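Local structure of oxidoreductase, NAD-binding/iron-sulfur cluster-binding protein (Nitratireductor pacificus pht-3B, 6ZXU) at residues Gly75-Tyr80 against Asn168-Asp173; Gly151-Ala156 against Glu162-Thr167. The protein probably carries out reductive dehalogenation of organic halides, using a bound cobalamin and two 4Fe-4S clusters. All blocks are in the same frame, centred on the assembly; numbering follows the deposited sequence.

Both contacts sit in the first half of the chain, away from the cobalamin and cluster sites, with centres about 13 Å apart. Interaction 1 packs helix 74-85 against the first turns of helix 168-190; interaction 2 is nested inside the long loop that this pairing closes, and folds the connection between strand 142-149 and that same helix. Asn168, the first residue of interaction 1's second segment, ties the two together through its side-chain amide, which reaches back to Gly151 and Glu153. The antiparallel sheet containing strand 142-149 has the same strand order as a second sheet in the cobalamin-binding half, consistent with two related domains, and both contacts probably belong to the first.

Interaction 1. Residues Gly75-Tyr80 against Asn168-Asp173; sequences GDVEEY and NAARTD
Val77 leans from helix 74-85 onto Ala170 and Arg171 in the opening turns of helix 168-190. That second helix starts at Asn168, whose O is gripped twice, by Thr172 N and by Thr172 OG1 (2.7 Å from Asn168 O), from opposite faces of the carbonyl plane. The backbone N atoms of Asn168 and Ala169 bond to the carboxylate of Asp64. Ala170 gives the closest contact: its CB lies 3.7 Å from Val77 CG2, with Glu78 CG more loosely alongside at 4.4 Å. With chi1 at -67°, Val77 puts CG2 between its own backbone N and carbonyl carbon and turns this methyl onto Ala170. This is plain helix-helix packing, the two segments running nearly parallel at 26° with axes 8.6 Å apart, on small apolar groups. A water donates to Ala170 O at 2.7 Å and only weakly to Val77 O. Arg171 offers backbone here, its N 3.8 Å from Val77 CG2, while its side chain leaves on the far side, where NH1 donates to Thr172 OG1 at 2.9 Å and the guanidinium makes a cation-pi contact with Tyr389. Asp173 turns to Arg233 of strand 232-239, with which it forms a salt bridge.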
loop_
_atom_site.group_PDB
_atom_site.type_symbol
_atom_site.label_atom_id
_atom_site.label_comp_id
_atom_site.label_asym_id
_atom_site.label_seq_id
_atom_site.Cartn_x
_atom_site.Cartn_y
_atom_site.Cartn_z
ATOM N N GLY A 75 -5.368 20.124 -12.014
ATOM C CA GLY A 75 -6.791 19.845 -12.100
ATOM C C GLY A 75 -7.164 18.483 -11.599
ATOM O O GLY A 75 -8.204 18.266 -10.982
ATOM N N ASP A 76 -6.262 17.561 -11.768
ATOM C CA ASP A 76 -6.451 16.187 -11.314
ATOM C C ASP A 76 -6.337 15.968 -9.797
ATOM O O ASP A 76 -7.196 15.340 -9.204
ATOM C CB ASP A 76 -5.447 15.299 -12.096
ATOM C CG ASP A 76 -5.626 15.454 -13.646
ATOM O OD1 ASP A 76 -6.864 15.547 -14.087
ATOM O OD2 ASP A 76 -4.603 15.524 -14.376
ATOM N N VAL A 77 -5.326 16.500 -9.162
ATOM C CA VAL A 77 -5.270 16.406 -7.700
ATOM C C VAL A 77 -6.380 17.171 -7.065
ATOM O O VAL A 77 -6.833 16.788 -5.995
ATOM C CB VAL A 77 -3.902 16.766 -7.099
ATOM C CG1 VAL A 77 -2.899 15.722 -7.522
ATOM C CG2 VAL A 77 -3.389 18.138 -7.551
ATOM N N GLU A 78 -6.789 18.281 -7.695
ATOM C CA GLU A 78 -7.954 19.068 -7.187
ATOM C C GLU A 78 -9.234 18.259 -7.265
ATOM O O GLU A 78 -10.054 18.291 -6.376
ATOM C CB GLU A 78 -8.100 20.359 -7.949
ATOM C CG GLU A 78 -7.033 21.377 -7.562
ATOM C CD GLU A 78 -7.172 22.702 -8.365
ATOM O OE1 GLU A 78 -6.956 23.834 -7.772
ATOM O OE2 GLU A 78 -7.580 22.630 -9.576
ATOM N N GLU A 79 -9.400 17.474 -8.306
ATOM C CA GLU A 79 -10.569 16.656 -8.395
ATOM C C GLU A 79 -10.624 15.582 -7.339
ATOM O O GLU A 79 -11.670 15.312 -6.788
ATOM C CB GLU A 79 -10.648 16.016 -9.789
ATOM C CG GLU A 79 -11.927 15.229 -9.911
ATOM C CD GLU A 79 -11.989 14.377 -11.178
ATOM O OE1 GLU A 79 -10.890 14.076 -11.759
ATOM O OE2 GLU A 79 -13.155 13.992 -11.568
ATOM N N TYR A 80 -9.487 14.930 -7.041
ATOM C CA TYR A 80 -9.521 13.868 -6.013
ATOM C C TYR A 80 -9.690 14.497 -4.617
ATOM O O TYR A 80 -10.342 13.927 -3.762
ATOM C CB TYR A 80 -8.260 12.962 -6.117
ATOM C CG TYR A 80 -8.434 11.941 -7.231
ATOM C CD1 TYR A 80 -8.148 12.275 -8.538
ATOM C CD2 TYR A 80 -8.841 10.664 -6.973
ATOM C CE1 TYR A 80 -8.336 11.381 -9.591
ATOM C CE2 TYR A 80 -9.055 9.751 -8.026
ATOM C CZ TYR A 80 -8.845 10.138 -9.316
ATOM O OH TYR A 80 -9.021 9.241 -10.391
ATOM N N ASN A 168 2.384 21.365 -5.746
ATOM C CA ASN A 168 2.713 20.662 -4.515
ATOM C C ASN A 168 1.734 20.893 -3.402
ATOM O O ASN A 168 1.325 19.970 -2.707
ATOM C CB ASN A 168 4.132 21.016 -4.101
ATOM C CG ASN A 168 4.908 19.815 -3.620
ATOM O OD1 ASN A 168 4.350 18.880 -3.028
ATOM N ND2 ASN A 168 6.160 19.806 -3.892
ATOM N N ALA A 169 1.247 22.101 -3.275
ATOM C CA ALA A 169 0.263 22.390 -2.233
ATOM C C ALA A 169 -1.036 21.715 -2.480
ATOM O O ALA A 169 -1.657 21.192 -1.572
ATOM C CB ALA A 169 0.047 23.889 -2.130
ATOM N N ALA A 170 -1.448 21.650 -3.730
ATOM C CA ALA A 170 -2.679 20.885 -4.104
ATOM C C ALA A 170 -2.517 19.358 -4.009
ATOM O O ALA A 170 -3.364 18.669 -3.502
ATOM C CB ALA A 170 -3.109 21.260 -5.514
ATOM N N ARG A 171 -1.376 18.851 -4.460
ATOM C CA ARG A 171 -0.996 17.454 -4.257
ATOM C C ARG A 171 -0.989 17.095 -2.757
ATOM O O ARG A 171 -1.562 16.109 -2.334
ATOM C CB ARG A 171 0.373 17.222 -4.896
ATOM C CG ARG A 171 1.053 15.865 -4.672
ATOM C CD ARG A 171 1.983 16.013 -3.500
ATOM N NE ARG A 171 2.905 14.931 -3.229
ATOM C CZ ARG A 171 3.388 14.700 -2.028
ATOM N NH1 ARG A 171 3.112 15.502 -1.013
ATOM N NH2 ARG A 171 4.237 13.718 -1.846
ATOM N N THR A 172 -0.325 17.901 -1.971
ATOM C CA THR A 172 -0.245 17.635 -0.550
ATOM C C THR A 172 -1.593 17.891 0.157
ATOM O O THR A 172 -1.969 17.128 1.047
ATOM C CB THR A 172 0.891 18.435 0.027
ATOM O OG1 THR A 172 2.086 18.225 -0.759
ATOM C CG2 THR A 172 1.124 18.038 1.461
ATOM N N ASP A 173 -2.334 18.905 -0.247
ATOM C CA ASP A 173 -3.734 19.016 0.235
ATOM C C ASP A 173 -4.568 17.780 -0.026
ATOM O O ASP A 173 -5.367 17.355 0.823
ATOM C CB ASP A 173 -4.443 20.263 -0.338
ATOM C CG ASP A 173 -4.083 21.548 0.386
ATOM O OD1 ASP A 173 -3.473 21.520 1.509
ATOM O OD2 ASP A 173 -4.377 22.618 -0.173
HETATM O O HOH W 1 -5.824 19.445 -4.201
#

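Interaction 2. Residues Gly151-Ala156 against Glu162-Thr167; sequences GREPEA and EWIRGT
Glu153 lies along Ile164 where the loop leaving strand 142-149 folds back on the type II beta turn Ile164-Thr167, which carries the chain out of the short helix 161-164 toward helix 168-190. Gly166 takes the third position of this turn, at a phi of 81°, where a side chain would be jammed against the carbonyl O of Arg165. Starting from CB of Glu153, 4.0 Å from Ile164 CG2, the extended chain slides past that methyl in the opposite sense; CG follows at 3.9 Å from the same CG2, and CD is still beside it. The carboxylate then divides its partners. OE1 rests over the backbone of Arg165, 3.7 Å from its CA, and comes to 4.1 Å from Arg165 NE, too far for a salt bridge although the charges should still attract. OE2 accepts from Asn168 ND2 and faces a water that accepts from Gly166 N. Next door, CG and CD of the Pro154 ring press on Ile164 CD1, both at 3.7 Å, adding a small apolar patch. Arg165 starts off to one side, but bends at chi2 (140°) and chi3 (-70°) carry its guanidinium back to the loop, nearly coplanar with the Glu153 carboxylate. Replacing Arg165 with an alanine would probably leave Glu153 without its nearby positive charge and open a gap beside Pro154 and Ala156. Pro154 O comes in at the edge of the guanidinium, near its plane, 2.8 Å from Arg165 NH2.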
loop_
_atom_site.group_PDB
_atom_site.type_symbol
_atom_site.label_atom_id
_atom_site.label_comp_id
_atom_site.label_asym_id
_atom_site.label_seq_id
_atom_site.Cartn_x
_atom_site.Cartn_y
_atom_site.Cartn_z
ATOM N N GLY A 151 5.953 16.871 -1.644
ATOM C CA GLY A 151 6.732 15.902 -2.437
ATOM C C GLY A 151 7.993 16.501 -3.003
ATOM O O GLY A 151 8.070 17.703 -3.274
ATOM N N ARG A 152 8.980 15.643 -3.254
ATOM C CA ARG A 152 10.117 16.019 -4.067
ATOM C C ARG A 152 9.676 16.269 -5.514
ATOM O O ARG A 152 8.797 15.568 -6.041
ATOM C CB ARG A 152 11.156 14.908 -4.117
ATOM C CG ARG A 152 11.937 14.696 -2.846
ATOM C CD ARG A 152 12.998 13.597 -3.044
ATOM N NE ARG A 152 13.953 13.992 -4.039
ATOM C CZ ARG A 152 14.663 13.156 -4.813
ATOM N NH1 ARG A 152 14.573 11.854 -4.674
ATOM N NH2 ARG A 152 15.454 13.640 -5.737
ATOM N N GLU A 153 10.260 17.265 -6.146
ATOM C CA GLU A 153 9.923 17.548 -7.535
ATOM C C GLU A 153 11.163 17.308 -8.419
ATOM O O GLU A 153 12.286 17.340 -7.958
ATOM C CB GLU A 153 9.447 18.985 -7.708
ATOM C CG GLU A 153 8.351 19.421 -6.737
ATOM C CD GLU A 153 7.816 20.865 -7.033
ATOM O OE1 GLU A 153 8.169 21.405 -8.130
ATOM O OE2 GLU A 153 7.006 21.455 -6.223
ATOM N N PRO A 154 10.944 17.006 -9.705
ATOM C CA PRO A 154 12.035 16.914 -10.621
ATOM C C PRO A 154 12.802 18.270 -10.717
ATOM O O PRO A 154 12.190 19.342 -10.572
ATOM C CB PRO A 154 11.348 16.618 -11.941
ATOM C CG PRO A 154 10.022 16.149 -11.629
ATOM C CD PRO A 154 9.655 16.860 -10.380
ATOM N N GLU A 155 14.082 18.179 -10.991
ATOM C CA GLU A 155 14.905 19.354 -11.236
ATOM C C GLU A 155 14.564 19.936 -12.578
ATOM O O GLU A 155 13.919 19.296 -13.448
ATOM C CB GLU A 155 16.410 19.011 -11.195
ATOM C CG GLU A 155 16.849 18.295 -9.907
ATOM C CD GLU A 155 16.771 19.197 -8.633
ATOM O OE1 GLU A 155 17.730 20.000 -8.388
ATOM O OE2 GLU A 155 15.756 19.093 -7.848
ATOM N N ALA A 156 15.014 21.166 -12.762
ATOM C CA ALA A 156 14.862 21.855 -14.039
ATOM C C ALA A 156 15.414 21.028 -15.212
ATOM O O ALA A 156 16.528 20.485 -15.143
ATOM C CB ALA A 156 15.583 23.200 -13.997
ATOM N N GLU A 162 7.496 20.100 -15.928
ATOM C CA GLU A 162 6.305 20.885 -16.282
ATOM C C GLU A 162 5.012 20.257 -15.780
ATOM O O GLU A 162 4.019 20.970 -15.511
ATOM C CB GLU A 162 6.209 21.047 -17.856
ATOM N N TRP A 163 4.970 18.927 -15.664
ATOM C CA TRP A 163 3.774 18.282 -15.142
ATOM C C TRP A 163 3.536 18.589 -13.653
ATOM O O TRP A 163 2.419 18.602 -13.188
ATOM C CB TRP A 163 3.861 16.790 -15.283
ATOM C CG TRP A 163 4.008 16.246 -16.684
ATOM C CD1 TRP A 163 4.055 16.963 -17.843
ATOM C CD2 TRP A 163 4.084 14.873 -17.053
ATOM N NE1 TRP A 163 4.177 16.120 -18.904
ATOM C CE2 TRP A 163 4.208 14.827 -18.450
ATOM C CE3 TRP A 163 4.149 13.674 -16.337
ATOM C CZ2 TRP A 163 4.384 13.615 -19.149
ATOM C CZ3 TRP A 163 4.266 12.452 -17.034
ATOM C CH2 TRP A 163 4.362 12.443 -18.435
ATOM N N ILE A 164 4.605 18.841 -12.918
ATOM C CA ILE A 164 4.601 18.817 -11.461
ATOM C C ILE A 164 4.792 20.182 -10.831
ATOM O O ILE A 164 4.219 20.446 -9.774
ATOM C CB ILE A 164 5.712 17.823 -10.971
ATOM C CG1 ILE A 164 5.271 16.405 -11.232
ATOM C CG2 ILE A 164 6.068 17.988 -9.509
ATOM C CD1 ILE A 164 6.402 15.405 -11.265
ATOM N N ARG A 165 5.558 21.033 -11.483
ATOM C CA ARG A 165 5.877 22.372 -10.935
ATOM C C ARG A 165 4.654 23.184 -10.574
ATOM O O ARG A 165 3.706 23.229 -11.349
ATOM C CB ARG A 165 6.750 23.159 -11.921
ATOM C CG ARG A 165 7.472 24.323 -11.240
ATOM C CD ARG A 165 8.895 24.451 -11.773
ATOM N NE ARG A 165 9.780 23.329 -11.344
ATOM C CZ ARG A 165 10.925 22.958 -11.960
ATOM N NH1 ARG A 165 11.386 23.622 -13.057
ATOM N NH2 ARG A 165 11.613 21.893 -11.478
ATOM N N GLY A 166 4.632 23.709 -9.358
ATOM C CA GLY A 166 3.515 24.464 -8.897
ATOM C C GLY A 166 2.318 23.675 -8.379
ATOM O O GLY A 166 1.317 24.274 -8.020
ATOM N N THR A 167 2.391 22.342 -8.320
ATOM C CA THR A 167 1.250 21.538 -7.899
ATOM C C THR A 167 1.395 20.952 -6.468
ATOM O O THR A 167 0.539 20.231 -6.032
ATOM C CB THR A 167 1.040 20.338 -8.842
ATOM O OG1 THR A 167 2.144 19.426 -8.692
ATOM C CG2 THR A 167 0.928 20.800 -10.291
HETATM O O HOH W 2 6.775 24.412 -7.336
#